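Local structure of 3-oxoacyl-[acyl-carrier-protein] synthase 2 (Rickettsia rickettsii, 4JGA) at residues S35-I40 and A379-I384; K48-F53 and V219-F224; I95-A100 and A212-T217; G284-A289 and M306-L311. The protein probably catalyses the decarboxylative condensation of malonyl-[acyl-carrier protein] with a growing acyl chain during fatty acid elongation, as other beta-ketoacyl synthases of the thiolase superfamily do. All blocks are in the same frame, centred on the assembly; numbering follows the deposited sequence.

Interaction 1: S35-I40 and A379-I384; sequences SSWKNI and AIRDQI
W37 lays its indole against the C-terminal part of helix 368-382 and I384 just beyond it, the six-membered ring meeting A379 and I384 obliquely while the pyrrole edge meets D382. With CG anti to the backbone N (chi1 -180°), the ring reaches away from helix 33-41. NE1 of W37 donates to OD2 of D382 at 2.7 Å, a short but bent bond (N-H...O 144°). The oxygen lies near the indole plane, and the N-H approaches it on the anti side of the carboxylate, tilted out of its plane.

That acid group is also held by R381, whose chain bends so that the guanidinium meets it side-on. NE of R381 is 2.9 Å from OD1 of D382, approaching from above the carboxylate plane, and NH2 of R381 reaches OD2 of D382 at 3.0 Å on the syn side. OD2 thus accepts two N-H groups, which probably keeps the acid ionised and fixes its rotation. The guanidinium stands steeply to the indole (78°), with NH2 of R381 3.8 Å from CD1 of W37, so the two are not stacked.

Deeper in, CZ2 of W37 is 3.8 Å from both N of A379 and CG2 of I384. L378 also touches the side chain of W37. Packing of helix 33-41 against the end of helix 368-382 joins the N- and C-terminal family regions of this thiolase-superfamily fold.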
loop_
_atom_site.group_PDB
_atom_site.type_symbol
_atom_site.label_atom_id
_atom_site.label_comp_id
_atom_site.label_asym_id
_atom_site.label_seq_id
_atom_site.Cartn_x
_atom_site.Cartn_y
_atom_site.Cartn_z
ATOM N N SER A 35 -0.701 27.696 -9.452
ATOM C CA SER A 35 -2.091 28.003 -9.730
ATOM C C SER A 35 -2.985 27.457 -8.593
ATOM O O SER A 35 -3.890 28.159 -8.159
ATOM C CB SER A 35 -2.507 27.462 -11.100
ATOM O OG SER A 35 -2.373 26.051 -11.138
ATOM N N SER A 36 -2.726 26.228 -8.117
ATOM C CA SER A 36 -3.536 25.647 -7.040
ATOM C C SER A 36 -3.493 26.536 -5.781
ATOM O O SER A 36 -4.521 26.823 -5.175
ATOM C CB SER A 36 -3.076 24.224 -6.673
ATOM O OG SER A 36 -3.215 23.310 -7.731
ATOM N N TRP A 37 -2.288 26.959 -5.395
ATOM C CA TRP A 37 -2.083 27.676 -4.134
ATOM C C TRP A 37 -2.665 29.076 -4.224
ATOM O O TRP A 37 -3.314 29.510 -3.281
ATOM C CB TRP A 37 -0.602 27.697 -3.755
ATOM C CG TRP A 37 -0.286 28.392 -2.495
ATOM C CD1 TRP A 37 0.540 29.482 -2.336
ATOM C CD2 TRP A 37 -0.793 28.083 -1.199
ATOM N NE1 TRP A 37 0.565 29.854 -1.024
ATOM C CE2 TRP A 37 -0.240 29.013 -0.303
ATOM C CE3 TRP A 37 -1.652 27.096 -0.707
ATOM C CZ2 TRP A 37 -0.515 28.979 1.069
ATOM C CZ3 TRP A 37 -1.931 27.067 0.627
ATOM C CH2 TRP A 37 -1.377 27.997 1.509
ATOM N N LYS A 38 -2.482 29.769 -5.358
ATOM C CA LYS A 38 -3.152 31.066 -5.535
ATOM C C LYS A 38 -4.665 30.910 -5.350
ATOM O O LYS A 38 -5.294 31.705 -4.647
ATOM C CB LYS A 38 -2.835 31.743 -6.892
ATOM N N ASN A 39 -5.259 29.901 -5.983
ATOM C CA ASN A 39 -6.712 29.707 -5.869
ATOM C C ASN A 39 -7.199 29.333 -4.480
ATOM O O ASN A 39 -8.246 29.834 -4.029
ATOM C CB ASN A 39 -7.219 28.715 -6.910
ATOM C CG ASN A 39 -7.288 29.344 -8.285
ATOM O OD1 ASN A 39 -7.478 30.547 -8.410
ATOM N ND2 ASN A 39 -7.123 28.550 -9.303
ATOM N N ILE A 40 -6.424 28.495 -3.785
ATOM C CA ILE A 40 -6.725 28.170 -2.394
ATOM C C ILE A 40 -6.758 29.428 -1.541
ATOM O O ILE A 40 -7.753 29.725 -0.848
ATOM C CB ILE A 40 -5.696 27.194 -1.806
ATOM C CG1 ILE A 40 -5.890 25.779 -2.385
ATOM C CG2 ILE A 40 -5.744 27.191 -0.282
ATOM C CD1 ILE A 40 -7.174 25.071 -1.982
ATOM N N ALA A 379 1.859 27.320 3.500
ATOM C CA ALA A 379 1.426 28.242 4.555
ATOM C C ALA A 379 2.633 28.817 5.304
ATOM O O ALA A 379 2.638 29.983 5.710
ATOM C CB ALA A 379 0.479 27.559 5.533
ATOM N N ILE A 380 3.651 27.981 5.485
ATOM C CA ILE A 380 4.904 28.429 6.087
ATOM C C ILE A 380 5.626 29.361 5.123
ATOM O O ILE A 380 6.087 30.424 5.523
ATOM C CB ILE A 380 5.842 27.260 6.419
ATOM C CG1 ILE A 380 5.330 26.522 7.647
ATOM C CG2 ILE A 380 7.264 27.739 6.678
ATOM C CD1 ILE A 380 5.942 25.138 7.835
ATOM N N ARG A 381 5.743 28.947 3.856
ATOM C CA ARG A 381 6.441 29.801 2.867
ATOM C C ARG A 381 5.825 31.206 2.789
ATOM O O ARG A 381 6.563 32.195 2.766
ATOM C CB ARG A 381 6.464 29.184 1.477
ATOM C CG ARG A 381 7.415 29.926 0.536
ATOM C CD ARG A 381 7.233 29.556 -0.930
ATOM N NE ARG A 381 5.949 30.028 -1.416
ATOM C CZ ARG A 381 5.397 29.673 -2.571
ATOM N NH1 ARG A 381 6.022 28.862 -3.408
ATOM N NH2 ARG A 381 4.203 30.146 -2.890
ATOM N N ASP A 382 4.490 31.286 2.773
ATOM C CA ASP A 382 3.808 32.541 2.527
ATOM C C ASP A 382 3.176 33.145 3.780
ATOM O O ASP A 382 2.529 34.176 3.694
ATOM C CB ASP A 382 2.764 32.390 1.417
ATOM C CG ASP A 382 3.395 32.061 0.064
ATOM O OD1 ASP A 382 4.637 32.194 -0.084
ATOM O OD2 ASP A 382 2.658 31.613 -0.840
ATOM N N GLN A 383 3.397 32.521 4.944
ATOM C CA GLN A 383 2.899 33.073 6.213
ATOM C C GLN A 383 1.427 33.430 6.073
ATOM O O GLN A 383 0.968 34.540 6.353
ATOM C CB GLN A 383 3.735 34.273 6.649
ATOM C CG GLN A 383 5.197 33.933 6.902
ATOM C CD GLN A 383 5.377 33.015 8.104
ATOM O OE1 GLN A 383 5.217 33.439 9.248
ATOM N NE2 GLN A 383 5.684 31.751 7.846
ATOM N N ILE A 384 0.674 32.436 5.642
ATOM C CA ILE A 384 -0.743 32.592 5.477
ATOM C C ILE A 384 -1.457 31.262 5.665
ATOM O O ILE A 384 -0.988 30.227 5.213
ATOM C CB ILE A 384 -1.080 33.234 4.119
ATOM C CG1 ILE A 384 -2.543 33.636 4.069
ATOM C CG2 ILE A 384 -0.764 32.321 2.963
ATOM C CD1 ILE A 384 -2.834 34.603 2.938
#

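Interaction 2: K48-F53 and V219-F224; sequences KTITEF and VGVAGF
F53 turns the edge of its ring to V221, with CZ of F53 4.2 Å from CG2 of V221 and the methyl lying near the ring plane. One face of the same ring carries CG2 of I50, from its own segment, set 3.7 Å above the plane and offset toward the rim. Together the three side chains form a small hydrophobic cluster by which the loop after strand 47-49 packs on helix 218-226, within the N-terminal family region of the beta-ketoacyl synthase fold.

The backbones stay well apart, the CA atoms of I50 and V221 being 10.5 Å from each other, and side chains bridge the distance, with V216 packing beside them. CG of F53 sits between its backbone N and carbonyl carbon (chi1 57°), which places the ring against I50. I50 is extended, with CD1 trans to CA (chi2 163°), and this methyl is the part that arrives at V221. A single branch of the valine, CG2, therefore receives both partners, and the contact is made of carbon against carbon.

Backbone hydrogen bonds between K48 and A63 and between I50 and K61 hold the first segment beside the antiparallel strand 62-64. Helix 218-226 also packs on the second subunit: V219 touches F155 of the second subunit and F224 touches I156 of the second subunit. The helix thus takes part in the dimer interface as well as in this cluster. CD1 of I50 ends 4.4 Å from CG2 of V221.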
loop_
_atom_site.group_PDB
_atom_site.type_symbol
_atom_site.label_atom_id
_atom_site.label_comp_id
_atom_site.label_asym_id
_atom_site.label_seq_id
_atom_site.Cartn_x
_atom_site.Cartn_y
_atom_site.Cartn_z
ATOM N N LYS A 48 -17.528 21.072 -8.732
ATOM C CA LYS A 48 -18.456 21.286 -9.868
ATOM C C LYS A 48 -19.336 20.067 -10.152
ATOM O O LYS A 48 -19.210 19.012 -9.502
ATOM C CB LYS A 48 -17.773 21.791 -11.170
ATOM C CG LYS A 48 -16.375 21.295 -11.436
ATOM C CD LYS A 48 -15.621 22.130 -12.448
ATOM C CE LYS A 48 -14.127 21.833 -12.341
ATOM N NZ LYS A 48 -13.461 22.402 -11.120
ATOM N N THR A 49 -20.282 20.285 -11.064
ATOM C CA THR A 49 -21.164 19.261 -11.533
ATOM C C THR A 49 -20.360 18.211 -12.319
ATOM O O THR A 49 -19.519 18.538 -13.143
ATOM C CB THR A 49 -22.270 19.883 -12.403
ATOM O OG1 THR A 49 -23.161 20.640 -11.554
ATOM C CG2 THR A 49 -23.062 18.829 -13.128
ATOM N N ILE A 50 -20.624 16.950 -12.035
ATOM C CA ILE A 50 -20.056 15.854 -12.776
ATOM C C ILE A 50 -20.707 15.827 -14.142
ATOM O O ILE A 50 -21.917 15.829 -14.249
ATOM C CB ILE A 50 -20.327 14.505 -12.076
ATOM C CG1 ILE A 50 -19.569 14.463 -10.752
ATOM C CG2 ILE A 50 -19.925 13.325 -12.968
ATOM C CD1 ILE A 50 -20.065 13.402 -9.800
ATOM N N THR A 51 -19.881 15.803 -15.181
ATOM C CA THR A 51 -20.392 15.710 -16.556
ATOM C C THR A 51 -19.862 14.501 -17.366
ATOM O O THR A 51 -20.474 14.139 -18.346
ATOM C CB THR A 51 -20.072 16.998 -17.324
ATOM O OG1 THR A 51 -18.677 17.242 -17.216
ATOM C CG2 THR A 51 -20.820 18.203 -16.744
ATOM N N GLU A 52 -18.751 13.882 -16.968
ATOM C CA GLU A 52 -18.137 12.819 -17.788
ATOM C C GLU A 52 -18.968 11.531 -17.843
ATOM O O GLU A 52 -18.708 10.676 -18.679
ATOM C CB GLU A 52 -16.724 12.454 -17.264
ATOM N N PHE A 53 -19.938 11.368 -16.944
ATOM C CA PHE A 53 -20.790 10.198 -16.995
ATOM C C PHE A 53 -22.157 10.544 -16.445
ATOM O O PHE A 53 -22.345 11.592 -15.830
ATOM C CB PHE A 53 -20.159 8.990 -16.263
ATOM C CG PHE A 53 -19.819 9.251 -14.815
ATOM C CD1 PHE A 53 -20.766 9.095 -13.819
ATOM C CD2 PHE A 53 -18.550 9.660 -14.450
ATOM C CE1 PHE A 53 -20.446 9.333 -12.486
ATOM C CE2 PHE A 53 -18.223 9.891 -13.111
ATOM C CZ PHE A 53 -19.180 9.732 -12.133
ATOM N N VAL A 219 -19.302 3.688 -10.118
ATOM C CA VAL A 219 -19.303 2.739 -8.989
ATOM C C VAL A 219 -18.664 3.359 -7.738
ATOM O O VAL A 219 -19.080 3.079 -6.614
ATOM C CB VAL A 219 -18.675 1.389 -9.364
ATOM C CG1 VAL A 219 -17.167 1.442 -9.280
ATOM C CG2 VAL A 219 -19.186 0.278 -8.444
ATOM N N GLY A 220 -17.718 4.266 -7.946
ATOM C CA GLY A 220 -17.107 5.022 -6.849
ATOM C C GLY A 220 -18.088 5.929 -6.117
ATOM O O GLY A 220 -18.195 5.888 -4.883
ATOM N N VAL A 221 -18.791 6.765 -6.868
ATOM C CA VAL A 221 -19.767 7.649 -6.271
ATOM C C VAL A 221 -20.887 6.815 -5.644
ATOM O O VAL A 221 -21.316 7.093 -4.541
ATOM C CB VAL A 221 -20.355 8.650 -7.308
ATOM C CG1 VAL A 221 -21.425 9.520 -6.670
ATOM C CG2 VAL A 221 -19.235 9.515 -7.901
ATOM N N ALA A 222 -21.383 5.807 -6.379
ATOM C CA ALA A 222 -22.443 4.944 -5.845
ATOM C C ALA A 222 -21.985 4.304 -4.525
ATOM O O ALA A 222 -22.742 4.246 -3.562
ATOM C CB ALA A 222 -22.816 3.870 -6.843
ATOM N N GLY A 223 -20.722 3.892 -4.478
ATOM C CA GLY A 223 -20.126 3.314 -3.261
ATOM C C GLY A 223 -20.186 4.208 -2.058
ATOM O O GLY A 223 -20.667 3.815 -0.989
ATOM N N PHE A 224 -19.766 5.449 -2.243
ATOM C CA PHE A 224 -19.752 6.412 -1.142
ATOM C C PHE A 224 -21.136 6.899 -0.780
ATOM O O PHE A 224 -21.414 7.143 0.404
ATOM C CB PHE A 224 -18.777 7.564 -1.425
ATOM C CG PHE A 224 -17.335 7.180 -1.222
ATOM C CD1 PHE A 224 -16.826 7.045 0.054
ATOM C CD2 PHE A 224 -16.512 6.887 -2.295
ATOM C CE1 PHE A 224 -15.518 6.666 0.252
ATOM C CE2 PHE A 224 -15.189 6.512 -2.109
ATOM C CZ PHE A 224 -14.687 6.399 -0.823
#

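Interaction 3: I95-A100 and A212-T217; sequences IHYGVA and AEAPVT
Y97 presents the edge of its ring to the peptide after E213: CD2 of Y97 is 3.6 Å from O of E213, and that oxygen lies near the ring plane. The neighbouring ring carbon, CE2 of Y97, meets CB of A214 obliquely at 3.9 Å. At the next residue, helix 93-109 packs on the end of strand 206-213, in the large mixed sheet of the thiolase-type fold, through G98, whose CA is 3.7 Å from CB of A212. With no side chain on G98, the two backbones approach to 5.1 Å between the CA atoms of G98 and A212.

The tyrosine is put in place by its first torsion, which sets CG anti to the carbonyl carbon (chi1 -60°), and by a second shell. F74 meets the ring edge-to-face, A258 of strand 257-265 touches it, and OH has a weak hydrogen bond to E256. The strand end is fixed in turn by E213. Its side chain leaves from the side away from the helix, and its carboxylate accepts from the backbone N of G366, G129, I130 and G131.

Across the contact itself the chemistry is mild: an aromatic C-H edge set on a carbonyl oxygen, the methyl of A214 against the ring, and the methyl of A212 against the CA methylene of G98. Close fit therefore does the joining here, while the strong polar bonds of E213 are spent on the loops behind it.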
loop_
_atom_site.group_PDB
_atom_site.type_symbol
_atom_site.label_atom_id
_atom_site.label_comp_id
_atom_site.label_asym_id
_atom_site.label_seq_id
_atom_site.Cartn_x
_atom_site.Cartn_y
_atom_site.Cartn_z
ATOM N N ILE A 95 -2.735 7.269 -12.049
ATOM C CA ILE A 95 -1.327 7.244 -12.431
ATOM C C ILE A 95 -0.966 8.508 -13.251
ATOM O O ILE A 95 0.106 9.079 -13.057
ATOM C CB ILE A 95 -0.953 5.940 -13.159
ATOM C CG1 ILE A 95 -1.003 4.791 -12.143
ATOM C CG2 ILE A 95 0.415 6.074 -13.803
ATOM C CD1 ILE A 95 -0.965 3.390 -12.725
ATOM N N HIS A 96 -1.870 8.962 -14.121
ATOM C CA HIS A 96 -1.629 10.171 -14.879
ATOM C C HIS A 96 -1.426 11.342 -13.898
ATOM O O HIS A 96 -0.490 12.103 -14.041
ATOM C CB HIS A 96 -2.781 10.548 -15.782
ATOM C CG HIS A 96 -3.134 9.531 -16.826
ATOM N ND1 HIS A 96 -4.251 9.672 -17.622
ATOM C CD2 HIS A 96 -2.587 8.345 -17.153
ATOM C CE1 HIS A 96 -4.344 8.633 -18.435
ATOM N NE2 HIS A 96 -3.352 7.810 -18.163
ATOM N N TYR A 97 -2.324 11.481 -12.938
ATOM C CA TYR A 97 -2.247 12.574 -11.996
ATOM C C TYR A 97 -0.974 12.469 -11.139
ATOM O O TYR A 97 -0.293 13.462 -10.909
ATOM C CB TYR A 97 -3.467 12.611 -11.084
ATOM C CG TYR A 97 -4.801 12.777 -11.773
ATOM C CD1 TYR A 97 -4.920 13.391 -13.036
ATOM C CD2 TYR A 97 -5.966 12.327 -11.162
ATOM C CE1 TYR A 97 -6.165 13.556 -13.642
ATOM C CE2 TYR A 97 -7.204 12.498 -11.756
ATOM C CZ TYR A 97 -7.304 13.086 -12.996
ATOM O OH TYR A 97 -8.547 13.234 -13.544
ATOM N N GLY A 98 -0.672 11.259 -10.688
ATOM C CA GLY A 98 0.505 10.970 -9.851
ATOM C C GLY A 98 1.799 11.299 -10.588
ATOM O O GLY A 98 2.680 11.938 -10.039
ATOM N N VAL A 99 1.910 10.868 -11.821
ATOM C CA VAL A 99 3.113 11.112 -12.604
ATOM C C VAL A 99 3.268 12.611 -12.864
ATOM O O VAL A 99 4.366 13.133 -12.787
ATOM C CB VAL A 99 3.108 10.314 -13.911
ATOM C CG1 VAL A 99 4.296 10.693 -14.791
ATOM C CG2 VAL A 99 3.184 8.815 -13.620
ATOM N N ALA A 100 2.162 13.288 -13.118
ATOM C CA ALA A 100 2.203 14.720 -13.324
ATOM C C ALA A 100 2.694 15.465 -12.055
ATOM O O ALA A 100 3.582 16.318 -12.130
ATOM C CB ALA A 100 0.836 15.225 -13.773
ATOM N N ALA A 212 -2.138 9.872 -4.946
ATOM C CA ALA A 212 -2.906 10.207 -6.131
ATOM C C ALA A 212 -4.217 9.400 -6.132
ATOM O O ALA A 212 -4.253 8.245 -5.703
ATOM C CB ALA A 212 -2.088 9.893 -7.368
ATOM N N GLU A 213 -5.275 9.997 -6.660
ATOM C CA GLU A 213 -6.605 9.388 -6.657
ATOM C C GLU A 213 -7.469 9.924 -7.803
ATOM O O GLU A 213 -7.437 11.115 -8.112
ATOM C CB GLU A 213 -7.304 9.653 -5.330
ATOM C CG GLU A 213 -8.406 8.636 -5.015
ATOM C CD GLU A 213 -7.893 7.395 -4.338
ATOM O OE1 GLU A 213 -7.256 7.528 -3.251
ATOM O OE2 GLU A 213 -8.150 6.286 -4.878
ATOM N N ALA A 214 -8.195 9.007 -8.436
ATOM C CA ALA A 214 -9.177 9.291 -9.461
ATOM C C ALA A 214 -10.404 8.446 -9.178
ATOM O O ALA A 214 -10.683 7.480 -9.873
ATOM C CB ALA A 214 -8.618 8.991 -10.846
ATOM N N PRO A 215 -11.147 8.805 -8.126
ATOM C CA PRO A 215 -12.177 7.919 -7.644
ATOM C C PRO A 215 -13.582 8.276 -8.130
ATOM O O PRO A 215 -14.544 7.576 -7.783
ATOM C CB PRO A 215 -12.112 8.171 -6.161
ATOM C CG PRO A 215 -11.905 9.669 -6.087
ATOM C CD PRO A 215 -11.034 9.995 -7.273
ATOM N N VAL A 216 -13.708 9.354 -8.898
ATOM C CA VAL A 216 -15.013 9.828 -9.314
ATOM C C VAL A 216 -15.455 9.057 -10.569
ATOM O O VAL A 216 -15.274 9.515 -11.704
ATOM C CB VAL A 216 -15.034 11.356 -9.549
ATOM C CG1 VAL A 216 -16.451 11.842 -9.825
ATOM C CG2 VAL A 216 -14.446 12.075 -8.332
ATOM N N THR A 217 -16.024 7.878 -10.319
ATOM C CA THR A 217 -16.598 7.008 -11.333
ATOM C C THR A 217 -17.997 6.604 -10.868
ATOM O O THR A 217 -18.367 6.812 -9.685
ATOM C CB THR A 217 -15.737 5.725 -11.529
ATOM O OG1 THR A 217 -16.078 4.745 -10.529
ATOM C CG2 THR A 217 -14.258 6.058 -11.421
#

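Interaction 4: G284-A289 and M306-L311; sequences GSTGDA and MRDAML
A309 sets its methyl against the backbone of G284, CB of A309 lying 3.6 Å from N of G284; the bare glycine lets strand and helix come to 4.1 Å between the CA atoms of the two residues. Two residues on, T286 crosses D308 obliquely. OG1 of T286 takes the crowded position between backbone N and carbonyl carbon (chi1 62°), where it bonds to O of G301. CG2 of T286 is thereby left facing the acid, 3.9 Å from OD2 of D308.

D308 keeps CG beside its backbone N (chi1 -67°), which directs the carboxylate toward the strand, and its two oxygens serve different partners. OD2 of D308 accepts from a water at 2.9 Å, which accepts from N of S285 at 3.1 Å, bridging helix to strand. R307 bends at chi3 (55°) and grips OD1 side-on: NH2 of R307 is 2.9 Å and NE of R307 3.1 Å from OD1 of D308.

The segments run roughly antiparallel. Strand 278-287 pairs with strand 425-432 in the large mixed sheet of the thiolase-type fold, and S285 bonds to Q179 of the second subunit; helix 300-312 packs on the sheet, with M306 reaching between strand 414-421 and helix 331-345.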
loop_
_atom_site.group_PDB
_atom_site.type_symbol
_atom_site.label_atom_id
_atom_site.label_comp_id
_atom_site.label_asym_id
_atom_site.label_seq_id
_atom_site.Cartn_x
_atom_site.Cartn_y
_atom_site.Cartn_z
ATOM N N GLY A 284 2.916 10.917 13.512
ATOM C CA GLY A 284 2.088 10.071 14.361
ATOM C C GLY A 284 1.233 9.163 13.484
ATOM O O GLY A 284 0.684 9.607 12.471
ATOM N N SER A 285 1.119 7.901 13.868
ATOM C CA SER A 285 0.360 6.910 13.119
ATOM C C SER A 285 -0.321 5.930 14.075
ATOM O O SER A 285 0.351 5.201 14.779
ATOM C CB SER A 285 1.283 6.132 12.172
ATOM O OG SER A 285 0.543 5.147 11.473
ATOM N N THR A 286 -1.643 5.911 14.088
ATOM C CA THR A 286 -2.392 5.174 15.081
ATOM C C THR A 286 -3.629 4.518 14.462
ATOM O O THR A 286 -4.007 4.814 13.321
ATOM C CB THR A 286 -2.894 6.121 16.182
ATOM O OG1 THR A 286 -3.778 7.089 15.607
ATOM C CG2 THR A 286 -1.753 6.850 16.858
ATOM N N GLY A 287 -4.251 3.633 15.226
ATOM C CA GLY A 287 -5.511 2.993 14.826
ATOM C C GLY A 287 -6.576 3.207 15.879
ATOM O O GLY A 287 -6.295 3.137 17.073
ATOM N N ASP A 288 -7.798 3.450 15.434
ATOM C CA ASP A 288 -8.958 3.547 16.305
ATOM C C ASP A 288 -9.327 2.180 16.903
ATOM O O ASP A 288 -9.887 2.109 17.989
ATOM C CB ASP A 288 -10.190 4.029 15.506
ATOM C CG ASP A 288 -10.153 5.525 15.127
ATOM O OD1 ASP A 288 -9.273 6.255 15.595
ATOM O OD2 ASP A 288 -11.090 5.971 14.386
ATOM N N ALA A 289 -9.114 1.120 16.111
ATOM C CA ALA A 289 -9.558 -0.231 16.419
ATOM C C ALA A 289 -11.050 -0.277 16.834
ATOM O O ALA A 289 -11.397 -0.898 17.832
ATOM C CB ALA A 289 -8.687 -0.821 17.527
ATOM N N MET A 306 -2.038 13.045 16.709
ATOM C CA MET A 306 -1.572 14.414 16.900
ATOM C C MET A 306 -0.556 14.482 18.035
ATOM O O MET A 306 0.531 15.042 17.888
ATOM C CB MET A 306 -2.742 15.367 17.186
ATOM C CG MET A 306 -3.654 15.552 15.976
ATOM S SD MET A 306 -4.944 16.775 16.275
ATOM C CE MET A 306 -6.012 15.876 17.412
ATOM N N ARG A 307 -0.921 13.889 19.155
ATOM C CA ARG A 307 -0.081 13.928 20.325
ATOM C C ARG A 307 1.278 13.294 20.049
ATOM O O ARG A 307 2.316 13.860 20.399
ATOM C CB ARG A 307 -0.758 13.206 21.486
ATOM C CG ARG A 307 -0.001 13.299 22.803
ATOM C CD ARG A 307 -0.405 12.173 23.745
ATOM N NE ARG A 307 -0.215 10.885 23.056
ATOM C CZ ARG A 307 -0.723 9.729 23.477
ATOM N NH1 ARG A 307 -1.440 9.673 24.587
ATOM N NH2 ARG A 307 -0.493 8.624 22.781
ATOM N N ASP A 308 1.262 12.120 19.441
ATOM C CA ASP A 308 2.504 11.416 19.120
ATOM C C ASP A 308 3.364 12.158 18.084
ATOM O O ASP A 308 4.569 12.095 18.130
ATOM C CB ASP A 308 2.194 10.031 18.569
ATOM C CG ASP A 308 1.554 9.105 19.619
ATOM O OD1 ASP A 308 1.398 9.490 20.809
ATOM O OD2 ASP A 308 1.209 7.994 19.185
ATOM N N ALA A 309 2.723 12.840 17.154
ATOM C CA ALA A 309 3.461 13.542 16.114
ATOM C C ALA A 309 4.302 14.642 16.749
ATOM O O ALA A 309 5.463 14.820 16.411
ATOM C CB ALA A 309 2.514 14.100 15.071
ATOM N N MET A 310 3.732 15.285 17.762
ATOM C CA MET A 310 4.415 16.349 18.510
ATOM C C MET A 310 5.472 15.820 19.449
ATOM O O MET A 310 6.553 16.396 19.543
ATOM C CB MET A 310 3.395 17.206 19.246
ATOM C CG MET A 310 2.596 18.078 18.298
ATOM S SD MET A 310 1.505 19.204 19.163
ATOM C CE MET A 310 0.315 18.121 19.894
ATOM N N LEU A 311 5.183 14.698 20.109
ATOM C CA LEU A 311 6.205 14.039 20.905
ATOM C C LEU A 311 7.388 13.591 20.033
ATOM O O LEU A 311 8.548 13.757 20.405
ATOM C CB LEU A 311 5.617 12.852 21.697
ATOM C CG LEU A 311 4.663 13.231 22.842
ATOM C CD1 LEU A 311 4.020 11.973 23.424
ATOM C CD2 LEU A 311 5.360 14.016 23.973
HETATM O O HOH W 1 2.306 7.247 16.650
#

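Interactions 2 and 3 adjoin: strand 206-213 leads through V216 and T217 into helix 218-226, and CE2 of F53 rests 3.3 Å from O of V216. Both are buried, with largely apolar contacts, inside the N-terminal family region. Interaction 4 lies across the chain's centre from interaction 3, about 28 Å between centres, yet both reach the same large sheet; it adds a water bridge to its glycine-alanine packing. Interaction 1 is partly buried and links the two family regions; there an acid bonds directly to an indole. Acid-arginine pairs occur in interactions 1 and 4, in each case between residues adjacent in sequence. Elements of interactions 2 and 4 also meet the second subunit.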